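Local coordinates for CRISPR-associated endonuclease Cas1 (PDB 4XTK) that acts as a metal-dependent DNA endonuclease of CRISPR adaptive immunity, working as a homodimer that joins with a Cas2 homodimer, at the interface of chains A and B. Numbering follows the deposited sequence. Chains: chain A/B, CRISPR-associated endonuclease Cas1.

Contact 1: the interface of chains A and B. Residues chain A 85, 87-90, 93, 214; chain B 209, 214, 216, 227-228.
The backbone of chain A runs extended through A:Asn88 and A:Ser89 and turns at A:Gly90 into helix 90-101, meeting a loop stretch of chain B around B:Arg216, in the homodimer interface of this Cas1 nuclease. B:Arg216 reaches across, its chain bent at chi3 (-64°), and lays one guanidinium face over A:Ile93, whose CG1 is 3.4 Å from CZ of the arginine. A branched aliphatic side chain on the first helical turn suits this place, giving the flat cation an apolar bed without competing for its N-H groups. At the guanidinium edge the carboxylate oxygen OD2 of A:Asp214 accepts from B:Arg216 NH2 at 3.1 Å, in the guanidinium plane and through its anti lone pair, a salt bridge between the chains. B:Asp214 holds the arginine for this task: NE and NH2 grip its two oxygens side-on through their syn lone pairs. The two carboxylates would probably repel each other, and the arginine between them would offset this. A:Gly90 probably suits the helix start, for without a side chain there B:Arg216 can pass close, its CB 4.1 Å from the glycine CA. A:Asn88 sets its amide against the rim of B:Phe228, the planes 43° apart, with CG 3.6 Å from the ring atom CZ. The same amide may be steadied within its own chain, where ND2 donates to the backbone O of the poorly ordered A:Glu85 at 2.9 Å.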
loop_
_atom_site.group_PDB
_atom_site.type_symbol
_atom_site.label_atom_id
_atom_site.label_comp_id
_atom_site.label_asym_id
_atom_site.label_seq_id
_atom_site.Cartn_x
_atom_site.Cartn_y
_atom_site.Cartn_z
ATOM N N GLU A 85 4.300 -3.095 -0.228
ATOM C CA GLU A 85 4.395 -3.510 -1.623
ATOM C C GLU A 85 5.845 -3.779 -1.978
ATOM O O GLU A 85 6.703 -2.928 -1.759
ATOM C CB GLU A 85 3.822 -2.439 -2.554
ATOM C CG GLU A 85 2.406 -1.984 -2.233
ATOM C CD GLU A 85 1.338 -2.871 -2.848
ATOM O OE1 GLU A 85 1.687 -3.934 -3.409
ATOM O OE2 GLU A 85 0.150 -2.483 -2.804
ATOM N N LEU A 87 6.512 -4.722 -5.151
ATOM C CA LEU A 87 6.540 -4.382 -6.564
ATOM C C LEU A 87 6.158 -2.936 -6.729
ATOM O O LEU A 87 4.982 -2.585 -6.628
ATOM C CB LEU A 87 5.583 -5.264 -7.353
ATOM C CG LEU A 87 5.930 -6.750 -7.341
ATOM C CD1 LEU A 87 4.852 -7.527 -8.058
ATOM C CD2 LEU A 87 7.293 -6.974 -7.985
ATOM N N ASN A 88 7.150 -2.106 -7.028
ATOM C CA ASN A 88 6.945 -0.668 -7.026
ATOM C C ASN A 88 7.374 -0.046 -8.339
ATOM O O ASN A 88 8.539 -0.126 -8.741
ATOM C CB ASN A 88 7.683 -0.022 -5.848
ATOM C CG ASN A 88 7.143 -0.483 -4.499
ATOM O OD1 ASN A 88 6.074 -0.051 -4.068
ATOM N ND2 ASN A 88 7.883 -1.359 -3.826
ATOM N N SER A 89 6.411 0.551 -9.025
ATOM C CA SER A 89 6.680 1.191 -10.302
ATOM C C SER A 89 6.048 2.567 -10.325
ATOM O O SER A 89 4.824 2.688 -10.295
ATOM C CB SER A 89 6.143 0.335 -11.450
ATOM O OG SER A 89 6.423 0.932 -12.705
ATOM N N GLY A 90 6.881 3.602 -10.385
ATOM C CA GLY A 90 6.387 4.965 -10.397
ATOM C C GLY A 90 5.391 5.173 -11.522
ATOM O O GLY A 90 4.270 5.634 -11.303
ATOM N N ILE A 93 1.822 3.201 -11.261
ATOM C CA ILE A 93 1.006 3.835 -10.228
ATOM C C ILE A 93 0.483 5.190 -10.708
ATOM O O ILE A 93 -0.678 5.547 -10.479
ATOM C CB ILE A 93 1.804 4.016 -8.920
ATOM C CG1 ILE A 93 2.047 2.655 -8.271
ATOM C CG2 ILE A 93 1.059 4.906 -7.937
ATOM C CD1 ILE A 93 0.772 1.915 -7.931
ATOM N N ASP A 214 -1.998 -0.863 -7.356
ATOM C CA ASP A 214 -2.472 -0.582 -6.013
ATOM C C ASP A 214 -3.953 -0.940 -5.896
ATOM O O ASP A 214 -4.776 -0.441 -6.660
ATOM C CB ASP A 214 -2.253 0.883 -5.656
ATOM C CG ASP A 214 -2.360 1.137 -4.167
ATOM O OD1 ASP A 214 -3.465 0.972 -3.614
ATOM O OD2 ASP A 214 -1.343 1.513 -3.550
ATOM N N TYR B 209 6.137 6.839 4.253
ATOM C CA TYR B 209 5.212 5.760 4.586
ATOM C C TYR B 209 4.442 6.049 5.871
ATOM O O TYR B 209 3.441 5.399 6.158
ATOM C CB TYR B 209 5.956 4.432 4.730
ATOM C CG TYR B 209 6.244 3.705 3.430
ATOM C CD1 TYR B 209 5.264 3.557 2.458
ATOM C CD2 TYR B 209 7.502 3.147 3.187
ATOM C CE1 TYR B 209 5.523 2.887 1.284
ATOM C CE2 TYR B 209 7.774 2.472 2.012
ATOM C CZ TYR B 209 6.783 2.344 1.064
ATOM O OH TYR B 209 7.054 1.671 -0.106
ATOM N N ASP B 214 2.111 9.155 -1.310
ATOM C CA ASP B 214 2.683 7.986 -1.966
ATOM C C ASP B 214 4.053 8.335 -2.543
ATOM O O ASP B 214 4.193 9.299 -3.306
ATOM C CB ASP B 214 1.769 7.453 -3.065
ATOM C CG ASP B 214 2.234 6.110 -3.604
ATOM O OD1 ASP B 214 3.229 6.082 -4.357
ATOM O OD2 ASP B 214 1.609 5.080 -3.273
ATOM N N ARG B 216 5.865 6.802 -4.723
ATOM C CA ARG B 216 6.130 6.411 -6.110
ATOM C C ARG B 216 5.930 7.536 -7.117
ATOM O O ARG B 216 6.319 7.405 -8.271
ATOM C CB ARG B 216 5.264 5.216 -6.494
ATOM C CG ARG B 216 5.723 3.956 -5.803
ATOM C CD ARG B 216 4.709 2.850 -5.891
ATOM N NE ARG B 216 3.469 3.182 -5.205
ATOM C CZ ARG B 216 2.532 2.286 -4.923
ATOM N NH1 ARG B 216 2.719 1.014 -5.256
ATOM N NH2 ARG B 216 1.418 2.652 -4.306
ATOM N N ARG B 227 11.544 2.734 -8.769
ATOM C CA ARG B 227 10.663 2.326 -7.677
ATOM C C ARG B 227 10.109 3.502 -6.871
ATOM O O ARG B 227 8.903 3.563 -6.617
ATOM C CB ARG B 227 11.381 1.349 -6.738
ATOM C CG ARG B 227 11.841 0.064 -7.420
ATOM C CD ARG B 227 12.376 -0.963 -6.423
ATOM N NE ARG B 227 13.047 -0.333 -5.285
ATOM C CZ ARG B 227 14.275 0.182 -5.318
ATOM N NH1 ARG B 227 14.985 0.161 -6.440
ATOM N NH2 ARG B 227 14.791 0.729 -4.226
ATOM N N PHE B 228 10.979 4.427 -6.469
ATOM C CA PHE B 228 10.552 5.561 -5.646
ATOM C C PHE B 228 11.203 6.852 -6.122
ATOM O O PHE B 228 12.386 6.872 -6.435
ATOM C CB PHE B 228 10.881 5.323 -4.162
ATOM C CG PHE B 228 10.372 4.008 -3.627
ATOM C CD1 PHE B 228 9.013 3.815 -3.392
ATOM C CD2 PHE B 228 11.249 2.964 -3.356
ATOM C CE1 PHE B 228 8.533 2.603 -2.898
ATOM C CE2 PHE B 228 10.775 1.752 -2.865
ATOM C CZ PHE B 228 9.412 1.574 -2.637
#

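Contact 2: the interface of chains A and B. Residues chain A 80-82, 216, 228; chain B 80-82, 86.
A:Phe228 meets B:Tyr82 edge-to-face, the ring planes 70° apart, at the apolar centre beside a short antiparallel sheet in which strand 77-83 of one Cas1 subunit pairs with its copy in the other across the two-fold axis. The phenylalanine comes in with its tip, CZ lying 3.3 Å from CD2 of the tyrosine ring. The opposite face of that ring is covered from within chain B by the methyl CG2 of B:Thr80, 3.4 Å above its plane and over its centre. A threonine suits the strand, being beta-branched and small, with a methyl that can back an aromatic ring. A:Tyr82 and B:Tyr82 take different rotamers: in B:Tyr82 CG lies anti to the carbonyl carbon (chi1 -71°), which turns the ring toward A:Phe228, whereas in A:Tyr82 CG lies anti to the backbone N, and its CB rests 4.0 Å from B:Tyr82 CD2. Where the strands cross the axis, the CA atoms of A:Phe81 and B:Phe81 face each other at 4.0 Å. On either side of this pair the backbones are laced together. A:Thr80 O accepts from B:Tyr82 N at 2.7 Å and A:Thr80 N donates to B:Tyr82 O, and the exchanged pair, A:Tyr82 with B:Thr80, repeats both bonds. Farther out, the phenol of B:Tyr82 points toward the guanidinium of A:Arg216, its OH 3.5 Å from NH1, a polar neighbourhood rather than a hydrogen bond. A tyrosine suits this rim because its ring can pack while its hydroxyl reaches polar company. Beyond it, B:Tyr86 OH approaches the aliphatic stem of A:Arg216, 4.0 Å from CG.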
loop_
_atom_site.group_PDB
_atom_site.type_symbol
_atom_site.label_atom_id
_atom_site.label_comp_id
_atom_site.label_asym_id
_atom_site.label_seq_id
_atom_site.Cartn_x
_atom_site.Cartn_y
_atom_site.Cartn_z
ATOM N N THR A 80 -7.900 -7.375 6.162
ATOM C CA THR A 80 -6.689 -7.973 5.626
ATOM C C THR A 80 -5.448 -7.275 6.163
ATOM O O THR A 80 -5.444 -6.057 6.338
ATOM C CB THR A 80 -6.686 -7.904 4.084
ATOM O OG1 THR A 80 -7.800 -8.644 3.568
ATOM C CG2 THR A 80 -5.388 -8.466 3.505
ATOM N N PHE A 81 -4.401 -8.044 6.449
ATOM C CA PHE A 81 -3.096 -7.442 6.639
ATOM C C PHE A 81 -2.398 -7.423 5.284
ATOM O O PHE A 81 -2.068 -8.464 4.709
ATOM C CB PHE A 81 -2.274 -8.199 7.680
ATOM C CG PHE A 81 -0.818 -7.827 7.687
ATOM C CD1 PHE A 81 -0.400 -6.618 8.230
ATOM C CD2 PHE A 81 0.132 -8.683 7.149
ATOM C CE1 PHE A 81 0.943 -6.270 8.232
ATOM C CE2 PHE A 81 1.478 -8.342 7.142
ATOM C CZ PHE A 81 1.886 -7.138 7.688
ATOM N N TYR A 82 -2.191 -6.222 4.770
ATOM C CA TYR A 82 -1.597 -6.045 3.457
ATOM C C TYR A 82 -0.145 -5.643 3.632
ATOM O O TYR A 82 0.135 -4.559 4.138
ATOM C CB TYR A 82 -2.371 -4.992 2.673
ATOM C CG TYR A 82 -2.247 -5.098 1.174
ATOM C CD1 TYR A 82 -2.841 -6.145 0.477
ATOM C CD2 TYR A 82 -1.570 -4.129 0.451
ATOM C CE1 TYR A 82 -2.735 -6.237 -0.895
ATOM C CE2 TYR A 82 -1.463 -4.209 -0.910
ATOM C CZ TYR A 82 -2.042 -5.260 -1.583
ATOM O OH TYR A 82 -1.915 -5.320 -2.951
ATOM N N ARG A 216 -6.161 -0.067 -3.869
ATOM C CA ARG A 216 -7.021 1.014 -3.385
ATOM C C ARG A 216 -7.626 1.851 -4.505
ATOM O O ARG A 216 -8.596 2.578 -4.286
ATOM C CB ARG A 216 -6.248 1.926 -2.440
ATOM C CG ARG A 216 -5.955 1.290 -1.104
ATOM C CD ARG A 216 -4.944 2.096 -0.320
ATOM N NE ARG A 216 -3.627 2.054 -0.938
ATOM C CZ ARG A 216 -2.544 2.622 -0.418
ATOM N NH1 ARG A 216 -2.624 3.285 0.732
ATOM N NH2 ARG A 216 -1.382 2.533 -1.052
ATOM N N PHE A 228 -10.601 -1.363 -0.295
ATOM C CA PHE A 228 -9.976 -1.768 -1.542
ATOM C C PHE A 228 -11.053 -1.820 -2.616
ATOM O O PHE A 228 -12.164 -2.287 -2.379
ATOM C CB PHE A 228 -9.271 -3.121 -1.407
ATOM C CG PHE A 228 -8.135 -3.119 -0.424
ATOM C CD1 PHE A 228 -7.041 -2.292 -0.612
ATOM C CD2 PHE A 228 -8.152 -3.957 0.676
ATOM C CE1 PHE A 228 -5.995 -2.289 0.286
ATOM C CE2 PHE A 228 -7.108 -3.959 1.577
ATOM C CZ PHE A 228 -6.026 -3.127 1.379
ATOM N N THR B 80 0.045 -3.013 6.773
ATOM C CA THR B 80 -1.128 -2.437 7.420
ATOM C C THR B 80 -2.257 -3.451 7.515
ATOM O O THR B 80 -2.467 -4.238 6.592
ATOM C CB THR B 80 -1.636 -1.190 6.651
ATOM O OG1 THR B 80 -0.658 -0.143 6.717
ATOM C CG2 THR B 80 -2.962 -0.679 7.213
ATOM N N PHE B 81 -2.981 -3.434 8.630
ATOM C CA PHE B 81 -4.240 -4.162 8.701
ATOM C C PHE B 81 -5.362 -3.225 8.270
ATOM O O PHE B 81 -5.687 -2.259 8.963
ATOM C CB PHE B 81 -4.503 -4.694 10.111
ATOM C CG PHE B 81 -5.907 -5.189 10.315
ATOM C CD1 PHE B 81 -6.278 -6.455 9.889
ATOM C CD2 PHE B 81 -6.863 -4.379 10.913
ATOM C CE1 PHE B 81 -7.576 -6.906 10.063
ATOM C CE2 PHE B 81 -8.159 -4.821 11.088
ATOM C CZ PHE B 81 -8.517 -6.086 10.665
ATOM N N TYR B 82 -5.945 -3.506 7.113
ATOM C CA TYR B 82 -7.056 -2.708 6.618
ATOM C C TYR B 82 -8.368 -3.411 6.921
ATOM O O TYR B 82 -8.567 -4.556 6.511
ATOM C CB TYR B 82 -6.941 -2.465 5.109
ATOM C CG TYR B 82 -5.838 -1.519 4.683
ATOM C CD1 TYR B 82 -6.017 -0.139 4.728
ATOM C CD2 TYR B 82 -4.628 -2.007 4.204
ATOM C CE1 TYR B 82 -5.010 0.726 4.323
ATOM C CE2 TYR B 82 -3.623 -1.152 3.789
ATOM C CZ TYR B 82 -3.814 0.212 3.856
ATOM O OH TYR B 82 -2.803 1.055 3.448
ATOM N N TYR B 86 -12.960 1.214 6.133
ATOM C CA TYR B 86 -12.293 2.022 7.142
ATOM C C TYR B 86 -12.555 3.505 6.908
ATOM O O TYR B 86 -12.994 3.899 5.832
ATOM C CB TYR B 86 -10.789 1.724 7.153
ATOM C CG TYR B 86 -10.161 1.660 5.777
ATOM C CD1 TYR B 86 -9.677 2.804 5.158
ATOM C CD2 TYR B 86 -10.052 0.453 5.096
ATOM C CE1 TYR B 86 -9.102 2.751 3.905
ATOM C CE2 TYR B 86 -9.475 0.390 3.842
ATOM C CZ TYR B 86 -9.006 1.543 3.249
ATOM O OH TYR B 86 -8.433 1.495 1.996
#

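Contact 1 and contact 2 belong to one two-fold symmetric interface, the centres of their C-alpha atoms about 16 Å apart. Arg216 and Phe228 serve in both: chain A's pair meets the partner's strand 77-83 in contact 2, and chain B's pair meets the partner's segment from A:Asn88 to A:Ile93, leading into helix 90-101, in contact 1. The side-chain packing is not the same in both halves, although the backbones follow the two-fold. Paired strands in contact 2 would set the register of the subunits, while the charged cluster of contact 1 adds a second hold; together they fit the homodimer that assembles with Cas2.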